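Long-range contact in saframycin Mx1 synthetase B (Legionella pneumophila subsp. pneumophila, PDB 3KXW), which is a member of the ANL superfamily of AMP-binding enzymes and binds 5'-O-[(S)-(dodecanoyloxy)(hydroxy)phosphoryl]adenosine in a pocket: residues P325-A330 / L438-L443. Residues are numbered along the deposited sequence; the frame is centred on the assembly and turned at random.
Sequences PCYGLA and LRTGDL. With 1ZZ (5'-O-[(S)-(dodecanoyloxy)(hydroxy)phosphoryl]adenosine), chain B.
Tyr327, near the end of strand 323-328, meets Thr440 and Asp442, at the corner between strands 438-440 and 442-447, across two separate sheets; the touching parts of 325-330 and 438-443 run 123° apart, with the nearest CA atoms, those of Leu329 and Thr440, 7.8 Å apart. Side chains therefore make the contact, within the nucleotide pocket of this AMP-binding, ANL-type fold. With CG anti to the backbone N (chi1 162°), the Tyr327 ring reaches across and its OH donates to Asp442 OD2 at 2.7 Å. The carboxylate oxygen lies in the ring plane and accepts through its anti lone pair; ring and carboxylate planes stand 77° apart. Asp442 OD2 also accepts from ligand O8 at 2.7 Å, and Asp442 OD1 accepts from O7, so both ribose hydroxyls are held by one carboxylate. A salt bridge from Arg456 NH1 to Asp442 OD1 would, with the Tyr327 bond, help to fix that group. Thr440 OG1 accepts from Asp442 N at 3.0 Å, an ST turn, and is also hydrogen-bonded to Ile402 O. Beside this polar group, Leu329 crosses Thr440 at about a right angle, Leu329 CD2 lying 3.9 Å from Thr440 CB, while its CD1 meets Leu438 CD2 tip to tip. Segment 325-330 also binds the ligand through its backbone: Cys326 O accepts from the adenine amine N5, and Ala330 N donates to phosphate O3 at 3.0 Å.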
loop_
_atom_site.group_PDB
_atom_site.type_symbol
_atom_site.label_atom_id
_atom_site.label_comp_id
_atom_site.label_asym_id
_atom_site.label_seq_id
_atom_site.Cartn_x
_atom_site.Cartn_y
_atom_site.Cartn_z
ATOM N N PRO A 325 0.222 -11.232 10.204
ATOM C CA PRO A 325 1.378 -10.704 9.477
ATOM C C PRO A 325 1.463 -11.382 8.122
ATOM O O PRO A 325 1.159 -12.565 8.008
ATOM C CB PRO A 325 2.569 -11.107 10.357
ATOM C CG PRO A 325 1.984 -11.284 11.723
ATOM C CD PRO A 325 0.598 -11.824 11.497
ATOM N N CYS A 326 1.853 -10.639 7.095
ATOM C CA CYS A 326 2.016 -11.238 5.768
ATOM C C CYS A 326 3.036 -10.428 4.999
ATOM O O CYS A 326 3.282 -9.261 5.324
ATOM C CB CYS A 326 0.672 -11.286 5.000
ATOM S SG CYS A 326 -0.331 -9.791 5.058
ATOM N N TYR A 327 3.605 -11.033 3.965
ATOM C CA TYR A 327 4.655 -10.377 3.186
ATOM C C TYR A 327 4.324 -10.498 1.699
ATOM O O TYR A 327 3.733 -11.475 1.272
ATOM C CB TYR A 327 6.003 -11.044 3.471
ATOM C CG TYR A 327 7.078 -10.750 2.428
ATOM C CD1 TYR A 327 7.810 -9.574 2.468
ATOM C CD2 TYR A 327 7.350 -11.655 1.408
ATOM C CE1 TYR A 327 8.802 -9.300 1.521
ATOM C CE2 TYR A 327 8.335 -11.376 0.464
ATOM C CZ TYR A 327 9.056 -10.219 0.534
ATOM O OH TYR A 327 10.026 -9.974 -0.419
ATOM N N GLY A 328 4.680 -9.483 0.935
ATOM C CA GLY A 328 4.530 -9.548 -0.510
ATOM C C GLY A 328 5.037 -8.280 -1.167
ATOM O O GLY A 328 5.542 -7.376 -0.492
ATOM N N LEU A 329 4.917 -8.231 -2.487
ATOM C CA LEU A 329 5.332 -7.066 -3.269
ATOM C C LEU A 329 4.667 -7.081 -4.632
ATOM O O LEU A 329 4.206 -8.123 -5.094
ATOM C CB LEU A 329 6.845 -6.938 -3.418
ATOM C CG LEU A 329 7.892 -8.048 -3.597
ATOM C CD1 LEU A 329 7.390 -9.493 -3.768
ATOM C CD2 LEU A 329 9.026 -7.667 -4.566
ATOM N N ALA A 330 4.640 -5.922 -5.275
ATOM C CA ALA A 330 3.897 -5.767 -6.525
ATOM C C ALA A 330 4.445 -6.691 -7.606
ATOM O O ALA A 330 3.700 -7.175 -8.442
ATOM C CB ALA A 330 3.957 -4.340 -6.986
ATOM N N LEU A 438 12.124 -14.155 -9.092
ATOM C CA LEU A 438 12.052 -12.748 -8.764
ATOM C C LEU A 438 12.999 -12.425 -7.619
ATOM O O LEU A 438 12.920 -13.019 -6.532
ATOM C CB LEU A 438 10.623 -12.375 -8.374
ATOM C CG LEU A 438 10.399 -11.068 -7.623
ATOM C CD1 LEU A 438 10.740 -9.864 -8.514
ATOM C CD2 LEU A 438 8.940 -11.055 -7.172
ATOM N N ARG A 439 13.896 -11.486 -7.858
ATOM C CA ARG A 439 14.773 -10.977 -6.809
ATOM C C ARG A 439 14.113 -9.771 -6.113
ATOM O O ARG A 439 13.947 -8.724 -6.721
ATOM C CB ARG A 439 16.135 -10.603 -7.408
ATOM C CG ARG A 439 16.913 -11.814 -7.991
ATOM C CD ARG A 439 18.382 -11.466 -8.350
ATOM N NE ARG A 439 19.212 -11.158 -7.181
ATOM C CZ ARG A 439 20.535 -10.981 -7.225
ATOM N NH1 ARG A 439 21.190 -11.084 -8.382
ATOM N NH2 ARG A 439 21.209 -10.704 -6.124
ATOM N N THR A 440 13.732 -9.916 -4.842
ATOM C CA THR A 440 12.897 -8.888 -4.217
ATOM C C THR A 440 13.644 -7.653 -3.732
ATOM O O THR A 440 13.037 -6.602 -3.501
ATOM C CB THR A 440 12.112 -9.469 -3.039
ATOM O OG1 THR A 440 13.028 -9.887 -2.012
ATOM C CG2 THR A 440 11.308 -10.683 -3.513
ATOM N N GLY A 441 14.944 -7.790 -3.517
ATOM C CA GLY A 441 15.686 -6.735 -2.846
ATOM C C GLY A 441 15.546 -6.770 -1.336
ATOM O O GLY A 441 16.162 -5.975 -0.635
ATOM N N ASP A 442 14.732 -7.698 -0.840
ATOM C CA ASP A 442 14.492 -7.869 0.593
ATOM C C ASP A 442 15.412 -8.922 1.209
ATOM O O ASP A 442 15.711 -9.928 0.573
ATOM C CB ASP A 442 13.038 -8.281 0.824
ATOM C CG ASP A 442 12.066 -7.210 0.423
ATOM O OD1 ASP A 442 12.320 -6.036 0.754
ATOM O OD2 ASP A 442 11.045 -7.531 -0.221
ATOM N N LEU A 443 15.860 -8.691 2.447
ATOM C CA LEU A 443 16.675 -9.676 3.153
ATOM C C LEU A 443 15.816 -10.344 4.225
ATOM O O LEU A 443 14.967 -9.700 4.832
ATOM C CB LEU A 443 17.872 -9.031 3.840
ATOM C CG LEU A 443 18.966 -8.444 2.951
ATOM C CD1 LEU A 443 20.032 -7.764 3.794
ATOM C CD2 LEU A 443 19.583 -9.526 2.079
HETATM P P 1ZZ B . 4.916 -2.917 -2.650
HETATM C C1 1ZZ B . -7.536 -9.301 1.620
HETATM N N1 1ZZ B . 7.293 -5.324 2.816
HETATM O O1 1ZZ B . 3.632 -3.878 0.187
HETATM C C2 1ZZ B . -6.194 -8.636 1.956
HETATM N N2 1ZZ B . 5.655 -6.710 3.445
HETATM O O2 1ZZ B . 3.623 -3.842 -2.159
HETATM C C3 1ZZ B . -5.000 -9.501 1.533
HETATM N N3 1ZZ B . 8.846 -5.642 4.905
HETATM O O3 1ZZ B . 5.348 -3.371 -3.955
HETATM C C4 1ZZ B . -3.715 -8.663 1.468
HETATM N N4 1ZZ B . 7.868 -7.158 6.503
HETATM O O4 1ZZ B . 4.432 -1.378 -2.708
HETATM C C5 1ZZ B . -2.439 -9.521 1.492
HETATM N N5 1ZZ B . 5.856 -8.306 6.203
HETATM O O5 1ZZ B . 6.167 -2.996 -1.550
HETATM C C6 1ZZ B . -1.228 -8.579 1.551
HETATM O O6 1ZZ B . 7.276 -3.650 0.983
HETATM C C7 1ZZ B . 0.219 -9.096 1.745
HETATM O O7 1ZZ B . 10.063 -4.457 1.216
HETATM C C8 1ZZ B . 1.366 -8.084 1.936
HETATM O O8 1ZZ B . 9.444 -5.475 -0.956
HETATM C C9 1ZZ B . 1.824 -7.576 0.559
HETATM C C10 1ZZ B . 2.400 -6.140 0.569
HETATM C C11 1ZZ B . 2.553 -5.670 -0.906
HETATM C C12 1ZZ B . 3.694 -4.638 -0.977
HETATM C C13 1ZZ B . 6.696 -4.237 -1.136
HETATM C C14 1ZZ B . 7.703 -4.032 -0.188
HETATM C C15 1ZZ B . 8.589 -5.307 0.059
HETATM C C16 1ZZ B . 9.154 -5.102 1.234
HETATM C C17 1ZZ B . 8.041 -4.518 1.959
HETATM C C18 1ZZ B . 6.008 -5.923 2.499
HETATM C C19 1ZZ B . 6.718 -6.629 4.492
HETATM C C20 1ZZ B . 7.684 -5.858 4.086
HETATM C C21 1ZZ B . 8.927 -6.221 6.078
HETATM C C22 1ZZ B . 6.870 -7.360 5.809
#